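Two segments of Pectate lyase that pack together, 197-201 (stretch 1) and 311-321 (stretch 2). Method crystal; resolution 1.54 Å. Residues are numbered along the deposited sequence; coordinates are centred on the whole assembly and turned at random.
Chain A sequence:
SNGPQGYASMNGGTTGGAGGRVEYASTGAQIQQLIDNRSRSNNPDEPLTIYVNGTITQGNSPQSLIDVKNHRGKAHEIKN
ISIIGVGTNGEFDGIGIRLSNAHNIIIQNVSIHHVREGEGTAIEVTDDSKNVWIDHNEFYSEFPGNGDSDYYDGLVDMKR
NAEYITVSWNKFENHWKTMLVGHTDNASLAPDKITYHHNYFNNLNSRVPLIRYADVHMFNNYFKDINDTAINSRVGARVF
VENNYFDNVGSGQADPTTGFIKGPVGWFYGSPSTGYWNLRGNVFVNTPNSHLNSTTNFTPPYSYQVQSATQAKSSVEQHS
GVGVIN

Stretch 1 197-201: HHNYF
Stretch 2, residues 311-321: QAKSSVEQHSG

Stretch 2 is helical from Gln311 to His319, with phi/psi near -65/-40 over most of its length and -127/-2 at His319; Ser320 (-75/160) leaves the helix. Its i to i+4 bonds include Val316 N to Ala312 O (2.8 Å) and His319 N to Ser315 O (2.8 Å). Stretch 1 is extended at His197 (-146/147), turns through left-handed angles at His198 (58/31), and runs extended again through Asn199 (-94/158), Tyr200 (-106/121) and Phe201 (-114/104). The register is set by His198 and Val316, whose CA atoms lie 5.6 Å apart.

No hydrogen bond crosses the interface; its 262 Å² of buried surface rests on van der Waals packing around Val316. This buried, branched side chain (chi1 171°, t) points toward stretch 1 and packs on three residues: Val316 CG2 lies 3.5 Å from His198 O, and Val316 CG1 lies 3.7 Å from both Asn199 O and Tyr200 CB. Tyr200 (chi1 t, chi2 45°) also points toward the helix. The His198 ring (m, chi2 92°) reaches the helix obliquely, its NE2 4.4 Å from Ala312 CB and its CD2 4.4 Å from Ser315 CB. His198 ND1 is hydrogen-bonded to His197 ND1 (2.8 Å). Ser320 (p) donates OG to Val316 O (2.7 Å), satisfying its buried hydroxyl, while its CB sits 4.1 Å from His198 O.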

ATOM      1  N   HIS A 197      -7.855  -2.353  -3.934  1.00  7.95           N
ATOM      2  CA  HIS A 197      -8.752  -2.365  -5.087  1.00  9.11           C
ATOM      3  C   HIS A 197      -8.471  -1.257  -6.061  1.00  7.57           C
ATOM      4  O   HIS A 197      -8.034  -0.158  -5.708  1.00  8.00           O
ATOM      5  CB  HIS A 197     -10.253  -2.385  -4.630  1.00  7.68           C
ATOM      6  CG  HIS A 197     -10.772  -1.079  -4.128  1.00  8.43           C
ATOM      7  ND1 HIS A 197     -11.376  -0.149  -4.957  1.00 11.26           N
ATOM      8  CD2 HIS A 197     -10.789  -0.538  -2.884  1.00  9.38           C
ATOM      9  CE1 HIS A 197     -11.743   0.901  -4.232  1.00 12.30           C
ATOM     10  NE2 HIS A 197     -11.391   0.690  -2.972  1.00 11.41           N
ATOM     11  N   HIS A 198      -8.693  -1.562  -7.337  1.00  9.59           N
ATOM     12  CA  HIS A 198      -8.525  -0.581  -8.414  1.00  9.41           C
ATOM     13  C   HIS A 198      -7.144   0.017  -8.514  1.00  8.14           C
ATOM     14  O   HIS A 198      -6.990   1.146  -8.930  1.00  9.13           O
ATOM     15  CB  HIS A 198      -9.617   0.494  -8.353  1.00 10.58           C
ATOM     16  CG  HIS A 198     -10.975  -0.032  -8.690  1.00  9.58           C
ATOM     17  ND1 HIS A 198     -11.854  -0.505  -7.733  1.00 10.77           N
ATOM     18  CD2 HIS A 198     -11.569  -0.236  -9.889  1.00 11.23           C
ATOM     19  CE1 HIS A 198     -12.960  -0.918  -8.334  1.00  9.49           C
ATOM     20  NE2 HIS A 198     -12.817  -0.754  -9.638  1.00 11.03           N
ATOM     21  N   ASN A 199      -6.134  -0.757  -8.144  1.00  9.04           N
ATOM     22  CA  ASN A 199      -4.765  -0.297  -8.379  1.00  9.13           C
ATOM     23  C   ASN A 199      -4.224  -0.835  -9.688  1.00  9.11           C
ATOM     24  O   ASN A 199      -4.651  -1.896 -10.174  1.00  8.87           O
ATOM     25  CB  ASN A 199      -3.827  -0.790  -7.257  1.00  8.11           C
ATOM     26  CG  ASN A 199      -4.270  -0.325  -5.874  1.00  7.80           C
ATOM     27  OD1 ASN A 199      -4.106   0.833  -5.503  1.00  9.35           O
ATOM     28  ND2 ASN A 199      -4.899  -1.248  -5.104  1.00  7.99           N
ATOM     29  N   TYR A 200      -3.218  -0.138 -10.194  1.00  9.26           N
ATOM     30  CA  TYR A 200      -2.432  -0.592 -11.325  1.00  7.93           C
ATOM     31  C   TYR A 200      -1.078  -1.041 -10.788  1.00 11.36           C
ATOM     32  O   TYR A 200      -0.382  -0.234 -10.128  1.00 11.69           O
ATOM     33  CB  TYR A 200      -2.200   0.608 -12.223  1.00 10.67           C
ATOM     34  CG  TYR A 200      -1.536   0.376 -13.558  1.00 11.82           C
ATOM     35  CD1 TYR A 200      -1.915  -0.680 -14.399  1.00 13.01           C
ATOM     36  CD2 TYR A 200      -0.562   1.257 -14.024  1.00 14.49           C
ATOM     37  CE1 TYR A 200      -1.329  -0.840 -15.645  1.00 13.17           C
ATOM     38  CE2 TYR A 200       0.017   1.076 -15.266  1.00 14.38           C
ATOM     39  CZ  TYR A 200      -0.381   0.065 -16.068  1.00 13.22           C
ATOM     40  OH  TYR A 200       0.177  -0.122 -17.335  1.00 18.87           O
ATOM     41  N   PHE A 201      -0.745  -2.313 -11.017  1.00  9.19           N
ATOM     42  CA  PHE A 201       0.536  -2.894 -10.584  1.00  8.70           C
ATOM     43  C   PHE A 201       1.305  -3.233 -11.842  1.00 10.52           C
ATOM     44  O   PHE A 201       0.992  -4.216 -12.496  1.00 12.10           O
ATOM     45  CB  PHE A 201       0.266  -4.167  -9.781  1.00  9.32           C
ATOM     46  CG  PHE A 201      -0.543  -3.949  -8.501  1.00  7.99           C
ATOM     47  CD1 PHE A 201      -0.060  -3.160  -7.450  1.00 11.00           C
ATOM     48  CD2 PHE A 201      -1.758  -4.597  -8.315  1.00  8.72           C
ATOM     49  CE1 PHE A 201      -0.812  -3.013  -6.272  1.00  9.38           C
ATOM     50  CE2 PHE A 201      -2.486  -4.509  -7.132  1.00 10.36           C
ATOM     51  CZ  PHE A 201      -2.026  -3.683  -6.102  1.00 10.20           C
ATOM     52  N   GLN A 311     -14.094  -4.611 -16.825  1.00 12.29           N
ATOM     53  CA  GLN A 311     -14.525  -3.254 -16.523  1.00 11.46           C
ATOM     54  C   GLN A 311     -13.513  -2.609 -15.605  1.00 12.13           C
ATOM     55  O   GLN A 311     -13.191  -1.419 -15.760  1.00 12.94           O
ATOM     56  CB  GLN A 311     -15.869  -3.305 -15.807  1.00 12.81           C
ATOM     57  CG  GLN A 311     -17.033  -3.656 -16.733  1.00 17.68           C
ATOM     58  CD  GLN A 311     -18.278  -4.153 -15.975  1.00 23.31           C
ATOM     59  OE1 GLN A 311     -18.274  -4.337 -14.745  1.00 18.02           O
ATOM     60  NE2 GLN A 311     -19.352  -4.389 -16.726  1.00 26.86           N
ATOM     61  N   ALA A 312     -13.012  -3.370 -14.643  1.00 11.59           N
ATOM     62  CA  ALA A 312     -12.002  -2.813 -13.762  1.00 12.17           C
ATOM     63  C   ALA A 312     -10.736  -2.414 -14.498  1.00 11.56           C
ATOM     64  O   ALA A 312     -10.148  -1.366 -14.202  1.00 12.49           O
ATOM     65  CB  ALA A 312     -11.692  -3.788 -12.648  1.00 13.20           C
ATOM     66  N   LYS A 313     -10.307  -3.249 -15.439  1.00 10.64           N
ATOM     67  CA  LYS A 313      -9.099  -2.905 -16.190  1.00 10.82           C
ATOM     68  C   LYS A 313      -9.261  -1.517 -16.827  1.00 13.72           C
ATOM     69  O   LYS A 313      -8.363  -0.680 -16.713  1.00 13.22           O
ATOM     70  CB  LYS A 313      -8.844  -3.978 -17.237  1.00 11.90           C
ATOM     71  CG  LYS A 313      -7.734  -3.617 -18.237  1.00 15.25           C
ATOM     72  CD  LYS A 313      -7.738  -4.651 -19.333  1.00 14.21           C
ATOM     73  CE  LYS A 313      -6.574  -4.448 -20.314  1.00 19.18           C
ATOM     74  NZ  LYS A 313      -6.881  -3.307 -21.217  1.00 21.21           N
ATOM     75  N   SER A 314     -10.390  -1.272 -17.486  1.00 12.86           N
ATOM     76  CA  SER A 314     -10.587   0.041 -18.103  1.00 13.01           C
ATOM     77  C   SER A 314     -10.711   1.179 -17.081  1.00 11.99           C
ATOM     78  O   SER A 314     -10.168   2.272 -17.295  1.00 14.67           O
ATOM     79  CB  SER A 314     -11.790  -0.001 -19.030  1.00 22.02           C
ATOM     80  OG  SER A 314     -12.947  -0.386 -18.332  1.00 36.19           O
ATOM     81  N   SER A 315     -11.366   0.930 -15.950  1.00 13.23           N
ATOM     82  CA  SER A 315     -11.481   1.974 -14.917  1.00 13.76           C
ATOM     83  C   SER A 315     -10.121   2.339 -14.344  1.00 11.85           C
ATOM     84  O   SER A 315      -9.853   3.524 -14.117  1.00 11.31           O
ATOM     85  CB  SER A 315     -12.426   1.544 -13.798  1.00 16.89           C
ATOM     86  OG  SER A 315     -13.767   1.505 -14.299  1.00 18.40           O
ATOM     87  N   VAL A 316      -9.289   1.339 -14.099  1.00 11.31           N
ATOM     88  CA  VAL A 316      -7.950   1.572 -13.547  1.00 10.00           C
ATOM     89  C   VAL A 316      -7.113   2.336 -14.563  1.00 11.84           C
ATOM     90  O   VAL A 316      -6.422   3.300 -14.195  1.00 13.59           O
ATOM     91  CB  VAL A 316      -7.304   0.237 -13.185  1.00 10.20           C
ATOM     92  CG1 VAL A 316      -5.800   0.443 -12.820  1.00 12.56           C
ATOM     93  CG2 VAL A 316      -8.041  -0.365 -11.965  1.00 11.52           C
ATOM     94  N   GLU A 317      -7.190   1.943 -15.838  1.00 13.57           N
ATOM     95  CA  GLU A 317      -6.440   2.661 -16.852  1.00 14.16           C
ATOM     96  C   GLU A 317      -6.783   4.160 -16.838  1.00 16.07           C
ATOM     97  O   GLU A 317      -5.911   5.036 -17.020  1.00 18.60           O
ATOM     98  CB  GLU A 317      -6.724   2.070 -18.245  1.00 15.28           C
ATOM     99  CG  GLU A 317      -6.092   0.711 -18.452  1.00 18.94           C
ATOM    100  CD  GLU A 317      -6.608  -0.011 -19.706  1.00 25.81           C
ATOM    101  OE1 GLU A 317      -7.717   0.298 -20.201  1.00 28.79           O
ATOM    102  OE2 GLU A 317      -5.904  -0.904 -20.195  1.00 24.55           O
ATOM    103  N   GLN A 318      -8.062   4.456 -16.649  1.00 12.64           N
ATOM    104  CA  GLN A 318      -8.542   5.825 -16.795  1.00 13.80           C
ATOM    105  C   GLN A 318      -8.460   6.636 -15.548  1.00 13.84           C
ATOM    106  O   GLN A 318      -8.261   7.886 -15.640  1.00 16.82           O
ATOM    107  CB  GLN A 318      -9.977   5.818 -17.308  1.00 15.25           C
ATOM    108  CG  GLN A 318     -10.058   5.140 -18.673  1.00 23.15           C
ATOM    109  CD  GLN A 318     -11.477   4.944 -19.131  1.00 32.76           C
ATOM    110  OE1 GLN A 318     -11.833   3.879 -19.639  1.00 34.18           O
ATOM    111  NE2 GLN A 318     -12.300   5.982 -18.973  1.00 35.34           N
ATOM    112  N   HIS A 319      -8.608   6.009 -14.389  1.00 11.93           N
ATOM    113  CA  HIS A 319      -8.865   6.802 -13.197  1.00 12.23           C
ATOM    114  C   HIS A 319      -7.925   6.560 -12.029  1.00 12.70           C
ATOM    115  O   HIS A 319      -8.053   7.233 -10.980  1.00 13.74           O
ATOM    116  CB  HIS A 319     -10.301   6.623 -12.720  1.00 11.67           C
ATOM    117  CG  HIS A 319     -11.319   6.952 -13.756  1.00 18.18           C
ATOM    118  ND1 HIS A 319     -11.521   8.231 -14.230  1.00 26.13           N
ATOM    119  CD2 HIS A 319     -12.183   6.154 -14.429  1.00 23.48           C
ATOM    120  CE1 HIS A 319     -12.482   8.209 -15.137  1.00 30.42           C
ATOM    121  NE2 HIS A 319     -12.900   6.962 -15.275  1.00 26.81           N
ATOM    122  N   SER A 320      -6.982   5.630 -12.190  1.00 12.26           N
ATOM    123  CA  SER A 320      -5.971   5.472 -11.139  1.00  9.11           C
ATOM    124  C   SER A 320      -4.928   6.595 -11.174  1.00 10.36           C
ATOM    125  O   SER A 320      -4.732   7.256 -12.178  1.00 13.95           O
ATOM    126  CB  SER A 320      -5.328   4.076 -11.196  1.00 10.99           C
ATOM    127  OG  SER A 320      -4.571   3.909 -12.384  1.00 13.33           O
ATOM    128  N   GLY A 321      -4.244   6.763 -10.050  1.00 10.84           N
ATOM    129  CA  GLY A 321      -3.137   7.701  -9.963  1.00 10.15           C
ATOM    130  C   GLY A 321      -3.525   9.141  -9.665  1.00 11.00           C
ATOM    131  O   GLY A 321      -4.656   9.437  -9.220  1.00 13.10           O
TER